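Local coordinates for protein probable fumarate reductase Ifc3 (Shewanella frigidimarina, PDB 1QO8) that catalyses the essentially one-way reduction of fumarate to succinate, using one FAD and four covalently bound c-type hemes, and may take part in electron transport to Fe(3+), at residues Ile188-Lys193 with Gly233-Arg238; Val363-Arg368 with Ala491-Pro496; Val383-Asn388 with Gly409-Ile414; Ile391-Thr396 with Phe475-Met480. All coordinates share one frame; numbering follows the deposited sequence.

Contact 1: residues Ile188-Lys193 with Gly233-Arg238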
# COMPACT_ATOMS: atom_id res chain seq x y z
N ILE A 188 -25.36 8.98 -5.90
CA ILE A 188 -24.58 8.68 -4.70
C ILE A 188 -24.61 7.24 -4.31
O ILE A 188 -23.53 6.62 -4.32
CB ILE A 188 -24.94 9.62 -3.55
CG1 ILE A 188 -24.51 11.04 -3.94
CG2 ILE A 188 -24.31 9.27 -2.20
CD1 ILE A 188 -25.22 12.09 -3.08
N GLU A 189 -25.79 6.63 -4.16
CA GLU A 189 -25.89 5.23 -3.83
C GLU A 189 -25.28 4.30 -4.87
O GLU A 189 -24.70 3.23 -4.60
CB GLU A 189 -27.39 4.87 -3.75
CG GLU A 189 -28.21 5.52 -2.67
CD GLU A 189 -29.70 5.20 -2.75
OE1 GLU A 189 -30.18 4.26 -3.45
OE2 GLU A 189 -30.43 5.93 -2.04
N ASP A 190 -25.54 4.61 -6.17
CA ASP A 190 -24.98 3.79 -7.23
C ASP A 190 -23.46 3.74 -7.13
O ASP A 190 -22.81 2.70 -7.34
CB ASP A 190 -25.38 4.38 -8.61
CG ASP A 190 -26.82 4.14 -9.06
OD1 ASP A 190 -27.66 3.56 -8.34
OD2 ASP A 190 -27.22 4.57 -10.18
N ALA A 191 -22.84 4.91 -6.92
CA ALA A 191 -21.38 4.95 -6.76
C ALA A 191 -20.95 4.14 -5.53
O ALA A 191 -19.93 3.40 -5.52
CB ALA A 191 -20.90 6.42 -6.65
N MET A 192 -21.67 4.33 -4.42
CA MET A 192 -21.23 3.72 -3.15
C MET A 192 -21.22 2.21 -3.27
O MET A 192 -20.37 1.45 -2.85
CB MET A 192 -22.09 4.23 -1.99
CG MET A 192 -21.82 5.71 -1.70
SD MET A 192 -20.16 6.06 -1.10
CE MET A 192 -20.11 4.99 0.36
N LYS A 193 -22.28 1.73 -3.92
CA LYS A 193 -22.50 0.32 -4.20
C LYS A 193 -21.45 -0.17 -5.20
O LYS A 193 -20.89 -1.28 -5.05
CB LYS A 193 -23.92 0.15 -4.75
CG LYS A 193 -24.14 -1.26 -5.25
CD LYS A 193 -25.53 -1.52 -5.83
CE LYS A 193 -25.60 -3.00 -6.19
NZ LYS A 193 -26.79 -3.34 -7.01
N GLY A 233 -23.75 -0.27 -13.69
CA GLY A 233 -23.85 0.12 -12.30
C GLY A 233 -24.77 1.31 -12.12
O GLY A 233 -25.01 1.74 -10.99
N ALA A 234 -25.22 1.90 -13.23
CA ALA A 234 -26.09 3.07 -13.06
C ALA A 234 -27.54 2.57 -13.22
O ALA A 234 -27.80 1.69 -14.07
CB ALA A 234 -25.80 4.11 -14.08
N ARG A 235 -28.42 3.17 -12.43
CA ARG A 235 -29.78 2.62 -12.43
C ARG A 235 -30.63 3.36 -13.46
O ARG A 235 -31.66 2.84 -13.85
CB ARG A 235 -30.34 2.70 -11.01
CG ARG A 235 -30.85 4.05 -10.64
CD ARG A 235 -31.38 4.14 -9.20
NE ARG A 235 -30.30 3.82 -8.27
CZ ARG A 235 -30.40 3.89 -6.94
NH1 ARG A 235 -31.56 4.27 -6.42
NH2 ARG A 235 -29.40 3.58 -6.12
N VAL A 236 -30.28 4.55 -13.88
CA VAL A 236 -30.84 5.27 -15.01
C VAL A 236 -29.70 5.84 -15.88
O VAL A 236 -28.49 5.71 -15.57
CB VAL A 236 -31.75 6.43 -14.60
CG1 VAL A 236 -32.56 6.87 -15.83
CG2 VAL A 236 -32.85 6.15 -13.57
N ASP A 237 -30.06 6.42 -17.02
CA ASP A 237 -29.11 6.87 -18.04
C ASP A 237 -28.49 8.18 -17.55
O ASP A 237 -29.28 9.05 -17.24
CB ASP A 237 -29.86 7.17 -19.34
CG ASP A 237 -30.44 5.94 -19.99
OD1 ASP A 237 -30.72 4.93 -19.29
OD2 ASP A 237 -30.62 6.06 -21.22
N ARG A 238 -27.19 8.23 -17.38
CA ARG A 238 -26.55 9.43 -16.78
C ARG A 238 -25.25 9.81 -17.46
O ARG A 238 -24.52 10.72 -17.13
CB ARG A 238 -26.08 8.87 -15.41
CG ARG A 238 -26.42 9.76 -14.25
CD ARG A 238 -25.91 9.09 -12.97
NE ARG A 238 -27.09 8.88 -12.13
CZ ARG A 238 -27.26 7.67 -11.56
NH1 ARG A 238 -26.42 6.66 -11.70
NH2 ARG A 238 -28.37 7.52 -10.87
O HOH W 1 -23.88 0.40 -8.68

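Contact 2: residues Val363-Arg368 with Ala491-Pro496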
# COMPACT_ATOMS: atom_id res chain seq x y z
N VAL A 363 -8.08 -6.91 -22.98
CA VAL A 363 -7.44 -5.76 -23.69
C VAL A 363 -6.59 -6.30 -24.81
O VAL A 363 -5.93 -7.33 -24.59
CB VAL A 363 -6.49 -5.01 -22.67
CG1 VAL A 363 -5.78 -3.84 -23.26
CG2 VAL A 363 -7.39 -4.45 -21.54
N GLY A 364 -6.50 -5.60 -25.96
CA GLY A 364 -5.64 -6.19 -27.00
C GLY A 364 -4.22 -6.35 -26.56
O GLY A 364 -3.71 -5.48 -25.86
N LYS A 365 -3.48 -7.37 -26.94
CA LYS A 365 -2.15 -7.59 -26.44
C LYS A 365 -1.13 -6.83 -27.31
O LYS A 365 -0.12 -6.28 -26.83
CB LYS A 365 -1.84 -9.07 -26.24
CG LYS A 365 -1.01 -9.32 -24.97
CD LYS A 365 0.01 -10.44 -25.08
CE LYS A 365 1.13 -10.28 -24.05
NZ LYS A 365 0.63 -10.13 -22.64
N ASP A 366 -1.46 -6.65 -28.58
CA ASP A 366 -0.72 -5.87 -29.54
C ASP A 366 -1.19 -4.42 -29.64
O ASP A 366 -0.36 -3.54 -29.45
CB ASP A 366 -0.81 -6.49 -30.96
CG ASP A 366 -2.00 -7.43 -31.12
OD1 ASP A 366 -3.01 -7.33 -30.31
OD2 ASP A 366 -1.84 -8.29 -32.06
N SER A 367 -2.41 -4.20 -30.07
CA SER A 367 -3.06 -2.89 -30.02
C SER A 367 -3.81 -2.79 -28.70
O SER A 367 -4.84 -3.45 -28.41
CB SER A 367 -3.82 -2.69 -31.29
OG SER A 367 -4.58 -1.55 -31.58
N ARG A 368 -3.35 -1.91 -27.79
CA ARG A 368 -3.78 -1.98 -26.39
C ARG A 368 -5.09 -1.31 -26.17
O ARG A 368 -5.32 -0.36 -25.41
CB ARG A 368 -2.69 -1.54 -25.40
CG ARG A 368 -1.44 -2.42 -25.47
CD ARG A 368 -0.32 -2.01 -24.46
NE ARG A 368 0.07 -0.61 -24.61
CZ ARG A 368 -0.34 0.46 -23.96
NH1 ARG A 368 -1.25 0.54 -22.94
NH2 ARG A 368 0.24 1.64 -24.33
N ALA A 491 -9.07 -13.71 -35.73
CA ALA A 491 -8.71 -13.74 -34.30
C ALA A 491 -8.10 -12.40 -33.82
O ALA A 491 -7.35 -11.76 -34.57
CB ALA A 491 -7.67 -14.81 -34.06
N VAL A 492 -8.35 -12.09 -32.54
CA VAL A 492 -7.71 -10.96 -31.92
C VAL A 492 -6.95 -11.44 -30.64
O VAL A 492 -7.56 -12.19 -29.87
CB VAL A 492 -8.53 -9.93 -31.16
CG1 VAL A 492 -7.91 -8.54 -31.30
CG2 VAL A 492 -10.01 -10.07 -31.26
N LYS A 493 -5.73 -10.94 -30.47
CA LYS A 493 -4.97 -11.39 -29.30
C LYS A 493 -5.25 -10.56 -28.07
O LYS A 493 -5.26 -9.33 -28.18
CB LYS A 493 -3.48 -11.40 -29.66
CG LYS A 493 -2.57 -12.02 -28.59
CD LYS A 493 -1.17 -11.96 -29.27
CE LYS A 493 -0.10 -12.79 -28.67
NZ LYS A 493 1.19 -12.55 -29.48
N VAL A 494 -5.70 -11.15 -26.94
CA VAL A 494 -6.07 -10.34 -25.76
C VAL A 494 -5.50 -10.83 -24.46
O VAL A 494 -4.98 -11.92 -24.37
CB VAL A 494 -7.60 -10.29 -25.59
CG1 VAL A 494 -8.23 -9.83 -26.91
CG2 VAL A 494 -8.14 -11.71 -25.24
N ALA A 495 -5.53 -10.04 -23.41
CA ALA A 495 -5.09 -10.33 -22.08
C ALA A 495 -5.72 -9.30 -21.17
O ALA A 495 -6.14 -8.21 -21.55
CB ALA A 495 -3.56 -10.34 -22.05
N PRO A 496 -6.04 -9.71 -19.93
CA PRO A 496 -6.57 -8.72 -19.01
C PRO A 496 -5.55 -7.56 -18.89
O PRO A 496 -4.37 -7.76 -19.00
CB PRO A 496 -6.71 -9.46 -17.68
CG PRO A 496 -6.32 -10.85 -17.94
CD PRO A 496 -5.61 -10.95 -19.31
O HOH W 2 -4.57 -9.08 -32.31

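Contact 3: residues Val383-Asn388 with Gly409-Ile414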
# COMPACT_ATOMS: atom_id res chain seq x y z
N VAL A 383 -9.98 -18.97 -27.06
CA VAL A 383 -9.06 -20.09 -27.18
C VAL A 383 -7.66 -19.67 -26.68
O VAL A 383 -7.30 -18.47 -26.71
CB VAL A 383 -9.20 -20.38 -28.67
CG1 VAL A 383 -8.03 -20.23 -29.57
CG2 VAL A 383 -10.09 -21.59 -28.96
N ASN A 384 -6.92 -20.63 -26.15
CA ASN A 384 -5.59 -20.27 -25.60
C ASN A 384 -4.57 -20.28 -26.73
O ASN A 384 -4.99 -20.45 -27.90
CB ASN A 384 -5.23 -21.18 -24.45
CG ASN A 384 -5.00 -22.62 -24.86
OD1 ASN A 384 -4.91 -23.01 -26.05
ND2 ASN A 384 -4.88 -23.37 -23.77
N LYS A 385 -3.29 -20.06 -26.45
CA LYS A 385 -2.27 -20.06 -27.51
C LYS A 385 -2.18 -21.31 -28.36
O LYS A 385 -1.66 -21.30 -29.50
CB LYS A 385 -0.91 -19.83 -26.78
CG LYS A 385 0.27 -20.64 -27.26
CD LYS A 385 1.54 -20.49 -26.44
CE LYS A 385 2.62 -21.42 -27.03
NZ LYS A 385 2.34 -22.84 -26.55
N ASP A 386 -2.53 -22.47 -27.88
CA ASP A 386 -2.64 -23.71 -28.60
C ASP A 386 -3.90 -23.84 -29.47
O ASP A 386 -3.90 -24.64 -30.43
CB ASP A 386 -2.63 -24.93 -27.65
CG ASP A 386 -1.29 -25.00 -26.90
OD1 ASP A 386 -0.25 -24.60 -27.45
OD2 ASP A 386 -1.32 -25.45 -25.73
N GLY A 387 -4.91 -23.09 -29.10
CA GLY A 387 -6.19 -23.22 -29.79
C GLY A 387 -7.25 -23.99 -29.03
O GLY A 387 -8.23 -24.34 -29.68
N ASN A 388 -7.18 -24.12 -27.70
CA ASN A 388 -8.15 -24.78 -26.88
C ASN A 388 -8.98 -23.81 -26.06
O ASN A 388 -8.43 -22.86 -25.49
CB ASN A 388 -7.44 -25.76 -25.87
CG ASN A 388 -6.68 -26.81 -26.67
OD1 ASN A 388 -7.27 -27.40 -27.60
ND2 ASN A 388 -5.40 -27.08 -26.55
N GLY A 409 1.54 -18.33 -21.61
CA GLY A 409 1.78 -17.00 -22.16
C GLY A 409 0.86 -15.99 -21.53
O GLY A 409 1.01 -14.80 -21.76
N GLN A 410 -0.10 -16.37 -20.68
CA GLN A 410 -0.99 -15.35 -20.11
C GLN A 410 -1.79 -14.49 -21.07
O GLN A 410 -2.12 -13.34 -20.75
CB GLN A 410 -0.11 -14.31 -19.40
CG GLN A 410 -0.49 -14.28 -17.96
CD GLN A 410 0.50 -15.16 -17.20
OE1 GLN A 410 1.36 -15.77 -17.85
NE2 GLN A 410 0.25 -15.07 -15.90
N PHE A 411 -2.18 -15.04 -22.21
CA PHE A 411 -3.10 -14.33 -23.10
C PHE A 411 -4.08 -15.32 -23.74
O PHE A 411 -3.90 -16.52 -23.60
CB PHE A 411 -2.30 -13.60 -24.18
CG PHE A 411 -1.71 -14.52 -25.21
CD1 PHE A 411 -0.48 -15.09 -24.98
CD2 PHE A 411 -2.36 -14.81 -26.39
CE1 PHE A 411 0.15 -15.92 -25.90
CE2 PHE A 411 -1.80 -15.70 -27.30
CZ PHE A 411 -0.54 -16.25 -27.08
N ALA A 412 -5.03 -14.78 -24.49
CA ALA A 412 -5.94 -15.75 -25.20
C ALA A 412 -6.18 -15.14 -26.56
O ALA A 412 -5.74 -14.00 -26.88
CB ALA A 412 -7.19 -15.93 -24.34
N TRP A 413 -6.87 -15.87 -27.40
CA TRP A 413 -7.37 -15.36 -28.68
C TRP A 413 -8.89 -15.28 -28.71
O TRP A 413 -9.61 -16.25 -28.38
CB TRP A 413 -6.89 -16.38 -29.72
CG TRP A 413 -5.43 -16.42 -30.01
CD1 TRP A 413 -4.55 -17.40 -29.69
CD2 TRP A 413 -4.69 -15.47 -30.82
NE1 TRP A 413 -3.31 -17.08 -30.17
CE2 TRP A 413 -3.37 -15.93 -30.89
CE3 TRP A 413 -5.03 -14.34 -31.51
CZ2 TRP A 413 -2.35 -15.26 -31.59
CZ3 TRP A 413 -4.06 -13.64 -32.22
CH2 TRP A 413 -2.72 -14.11 -32.23
N ILE A 414 -9.47 -14.19 -29.20
CA ILE A 414 -10.91 -14.23 -29.41
C ILE A 414 -11.20 -14.43 -30.91
O ILE A 414 -10.56 -13.70 -31.68
CB ILE A 414 -11.61 -13.02 -28.82
CG1 ILE A 414 -11.58 -13.19 -27.29
CG2 ILE A 414 -13.02 -12.86 -29.36
CD1 ILE A 414 -12.01 -11.98 -26.52
O HOH W 3 -2.71 -18.89 -23.97
O HOH W 4 -0.89 -18.72 -30.40

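Contact 4: residues Ile391-Thr396 with Phe475-Met480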
# COMPACT_ATOMS: atom_id res chain seq x y z
N ILE A 391 -12.64 -22.08 -20.80
CA ILE A 391 -13.63 -21.50 -19.89
C ILE A 391 -14.80 -21.04 -20.78
O ILE A 391 -14.63 -20.91 -21.99
CB ILE A 391 -13.13 -20.37 -18.98
CG1 ILE A 391 -14.21 -20.16 -17.92
CG2 ILE A 391 -12.77 -19.05 -19.66
CD1 ILE A 391 -13.73 -19.48 -16.63
N SER A 392 -15.99 -20.98 -20.19
CA SER A 392 -17.07 -20.38 -20.94
C SER A 392 -16.80 -18.90 -21.28
O SER A 392 -16.48 -18.16 -20.35
CB SER A 392 -18.34 -20.43 -20.13
OG SER A 392 -19.41 -19.68 -20.73
N GLU A 393 -17.17 -18.52 -22.49
CA GLU A 393 -16.89 -17.11 -22.91
C GLU A 393 -17.88 -16.19 -22.26
O GLU A 393 -17.72 -14.97 -22.26
CB GLU A 393 -16.92 -17.05 -24.39
CG GLU A 393 -15.77 -17.78 -25.08
CD GLU A 393 -16.06 -19.28 -25.29
OE1 GLU A 393 -17.10 -19.75 -24.77
OE2 GLU A 393 -15.24 -19.91 -26.00
N LEU A 394 -19.01 -16.74 -21.75
CA LEU A 394 -19.91 -15.90 -20.96
C LEU A 394 -19.68 -15.97 -19.45
O LEU A 394 -20.60 -15.46 -18.79
CB LEU A 394 -21.38 -16.31 -21.27
CG LEU A 394 -21.70 -16.46 -22.75
CD1 LEU A 394 -23.18 -16.85 -22.97
CD2 LEU A 394 -21.37 -15.21 -23.60
N THR A 395 -18.55 -16.38 -18.86
CA THR A 395 -18.36 -16.19 -17.46
C THR A 395 -18.33 -14.70 -17.05
O THR A 395 -18.37 -13.81 -17.89
CB THR A 395 -16.99 -16.63 -16.91
OG1 THR A 395 -16.04 -16.92 -17.94
CG2 THR A 395 -17.03 -17.54 -15.77
N THR A 396 -18.14 -14.48 -15.75
CA THR A 396 -18.01 -13.12 -15.23
C THR A 396 -16.63 -12.61 -15.64
O THR A 396 -15.70 -13.39 -15.88
CB THR A 396 -18.04 -13.09 -13.67
OG1 THR A 396 -16.92 -13.96 -13.35
CG2 THR A 396 -19.27 -13.78 -13.06
N PHE A 475 -17.67 -26.63 -21.39
CA PHE A 475 -17.65 -25.55 -20.44
C PHE A 475 -18.98 -24.96 -20.05
O PHE A 475 -18.96 -24.03 -19.21
CB PHE A 475 -16.70 -24.36 -20.88
CG PHE A 475 -15.28 -24.85 -20.97
CD1 PHE A 475 -14.56 -25.07 -19.80
CD2 PHE A 475 -14.71 -25.20 -22.16
CE1 PHE A 475 -13.26 -25.57 -19.84
CE2 PHE A 475 -13.42 -25.68 -22.23
CZ PHE A 475 -12.69 -25.92 -21.05
N GLY A 476 -20.13 -25.45 -20.55
CA GLY A 476 -21.37 -24.92 -19.96
C GLY A 476 -21.81 -23.62 -20.59
O GLY A 476 -22.72 -23.00 -20.02
N ARG A 477 -21.17 -23.10 -21.68
CA ARG A 477 -21.74 -21.79 -22.15
C ARG A 477 -23.23 -21.98 -22.42
O ARG A 477 -23.48 -22.87 -23.23
CB ARG A 477 -21.02 -21.55 -23.49
CG ARG A 477 -21.43 -20.19 -24.09
CD ARG A 477 -20.55 -20.05 -25.38
NE ARG A 477 -21.01 -18.75 -25.93
CZ ARG A 477 -20.28 -17.90 -26.65
NH1 ARG A 477 -19.02 -18.22 -27.01
NH2 ARG A 477 -20.89 -16.76 -27.01
N ALA A 478 -24.18 -21.24 -21.93
CA ALA A 478 -25.60 -21.43 -22.13
C ALA A 478 -26.15 -20.99 -23.49
O ALA A 478 -27.25 -21.40 -23.93
CB ALA A 478 -26.35 -20.60 -21.04
N ASP A 479 -25.42 -20.06 -24.13
CA ASP A 479 -25.99 -19.44 -25.35
C ASP A 479 -24.87 -19.40 -26.36
O ASP A 479 -23.82 -18.71 -26.21
CB ASP A 479 -26.65 -18.10 -25.02
CG ASP A 479 -26.75 -17.28 -26.32
OD1 ASP A 479 -27.16 -17.80 -27.41
OD2 ASP A 479 -26.41 -16.07 -26.30
N MET A 480 -25.04 -20.17 -27.45
CA MET A 480 -24.13 -20.31 -28.55
C MET A 480 -24.72 -19.91 -29.91
O MET A 480 -25.22 -20.67 -30.72
CB MET A 480 -23.45 -21.67 -28.55
CG MET A 480 -22.97 -22.08 -27.10
SD MET A 480 -22.37 -23.76 -27.28
CE MET A 480 -23.86 -24.50 -26.50
O HOH W 5 -16.94 -22.18 -17.63

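Contact 1: residues Ile188-Lys193 with Gly233-Arg238
Two arginines, Arg235 and Arg238, converge on the buried carboxylate of Asp190, and neither guanidinium lies coplanar with it. The guanidinium of Arg235 is turned 42° from the Asp190 carboxylate yet keeps OD1 at its edge: Arg235 NE comes in on the syn lone pair of Asp190 OD1 at 2.7 Å, while Arg235 NH2 reaches the same oxygen at 2.8 Å from above the carboxylate plane. The grip is therefore side-on, with both nitrogens on one acceptor. Asp190 OD2 faces Arg238, whose guanidinium is tilted 61° from the carboxylate; Arg238 NH1 meets the anti lone pair of Asp190 OD2 at 2.7 Å. The backbone N of Arg235 adds a 2.9 Å bond to Asp190 OD2 from above the plane, so each carboxylate oxygen accepts from at least two donors. At its far end the Arg235 guanidinium holds Glu189 OE1 end-on, through NH2 and NH1 at 2.9 and 3.3 Å, both from above that carboxylate. The bend of the Arg235 chain at chi3 brings NH2 between the two acids, and a cation-pi contact with Trp186 adds a further partner. An alanine in place of Arg235 would remove every side-chain bond to Glu189 and both to Asp190 OD1, and would probably leave both charges less well balanced, with Asp190 relying on Arg238 and the backbone N. Arg238 is shared with Asp182, and a water bridges the Asp190 and Gly233 carbonyls. These bonds form a salt-bridge network that fastens helix 184-194 to the loop between strands 227-229 and 239-241 within the FAD-binding domain.

Contact 2: residues Val363-Arg368 with Ala491-Pro496
The carbonyl oxygen of Val363 is held twice from one strand: Ala495 N donates to Val363 O at 3.0 Å, in the carbonyl plane, and Val494 CA makes a CA-H...O contact with it at 3.2 Å. The return bond, from Val363 N to Ala495 O, is shorter at 2.7 Å, although its donor stands 32° out of the carbonyl plane, and it completes an antiparallel hydrogen-bonded pair. A third bond runs from Lys365 N to Lys493 O at 2.9 Å, with the donor 44° above the carbonyl plane, as segment 363-368 turns off its strand. At this bend a side chain on Gly364 would collide with Ser367 O, which explains glycine. Beyond it the lysines pack by their aliphatic parts, Lys365 CB against Lys493 CG at 3.8 Å, and Lys365 CG lies 4.0 Å from Ala495 CB. A water links Asp366 OD2 to Lys493 N, so the acid addresses the second strand indirectly. These pairings join the end of strand 357-364 to strand 489-505 in a mixed sheet, and the same two strands carry His360 and His499, which probably bind succinate, as in related enzymes.

Contact 3: residues Val383-Asn388 with Gly409-Ile414
An antiparallel hydrogen-bonded pair, Val383 with Trp413, runs directly into a type I beta turn from Asn384 to Gly387, the pair belonging to the mixed sheet built round strand 489-505 and the turn leaving it. The pair is nearly ideal: Trp413 N reaches Val383 O at 2.7 Å, almost along the C=O axis with an angle of 176° at hydrogen, and Val383 N returns the bond to Trp413 O. From here the Trp413 side chain can be followed outward. Its CB packs on Val383 CG1 at 4.0 Å. With CG anti to the carbonyl carbon (chi1 -70°), the indole swings its pyrrole edge under the turn, where CD1 meets Asn384 O at 3.6 Å in the ring plane. Both CD1 and NE1 lie 4.1 Å from Lys385 CA. Farther out the indole packs against Lys493 of strand 489-505 and meets Tyr437 edge-to-face. Beside it, Phe411 presents its CZ to Lys385 CB at 3.6 Å, and a water joins Lys385 N to Phe411 O. The turn is closed by Gly387 N on Asn384 O, and the Asn384 side chain reinforces it, its OD1 receiving a nearly straight bond from Asn388 N at 3.0 Å, the donor standing above the amide carbonyl plane. At the edge of the indole, NE1 of Trp413 donates to a second water in the ring plane at 2.9 Å, and that water donates to Lys385 O.

Contact 4: residues Ile391-Thr396 with Phe475-Met480
Arg477, Leu394 and Phe475 give up the most surface here. Arg477 is stretched from CG to NE, its CG anti to the backbone N, so that the shaft passes between Glu393 and Leu394, each of which crosses it at about a right angle. Leu394 lies against the shaft and the tip together: its CD1 is 3.9 Å from Arg477 CG, and its CD2 is 3.8 Å from Arg477 NH2. The NE of Arg477 turns back to its own segment and donates to Asp479 O at 2.8 Å, which helps to fix the rotation of the guanidinium. On the other flank the salt bridge from Arg477 NH1 to Glu393 OE1 is weak, 3.3 Å long with the planes 40° apart; Glu393 OE1 has a stronger partner in Arg389, and Arg477 NH1 also donates to Ala380 O. Phe475 contributes a face instead of a charge: Ile391 N sits 3.5 Å above the ring plane, over its centre. Ser392 between them forms an ST turn, Leu394 N donating to Ser392 OG at 3.1 Å, and OG rests 3.4 Å from Arg477 CA. A leucine in place of Arg477 would lose the bonds to Asp479 O, Ala380 O and Glu393, and would probably loosen the hold between the two loops. The loop 391-396 leads into helix 397-405, at whose start stands Arg397, the probable proton donor. With Glu393 paired chiefly elsewhere, the junction rests on packing along the Arg477 shaft and on backbone acceptors for its nitrogens, the ion pair with Glu393 being weak.

Contacts 2 and 3 are the buried pair and share a sheet: strand 489-505 lies beside strand 412-417, so the two touch through backbone bonds of Val492 with Ile414 and Val494 with Ala412. Both are held chiefly by main-chain hydrogen bonds. Contacts 1 and 4 are only partly buried and draw on charged side chains instead; contact 1 joins a helix to a loop by strong ion pairs, and contact 4 joins two loops by a weak one backed by packing. Contact 4 adjoins contact 3 in sequence, their centres about 16 Å apart. Contact 1 stands apart, its centre about 27 Å from that of contact 4 and farther from the others.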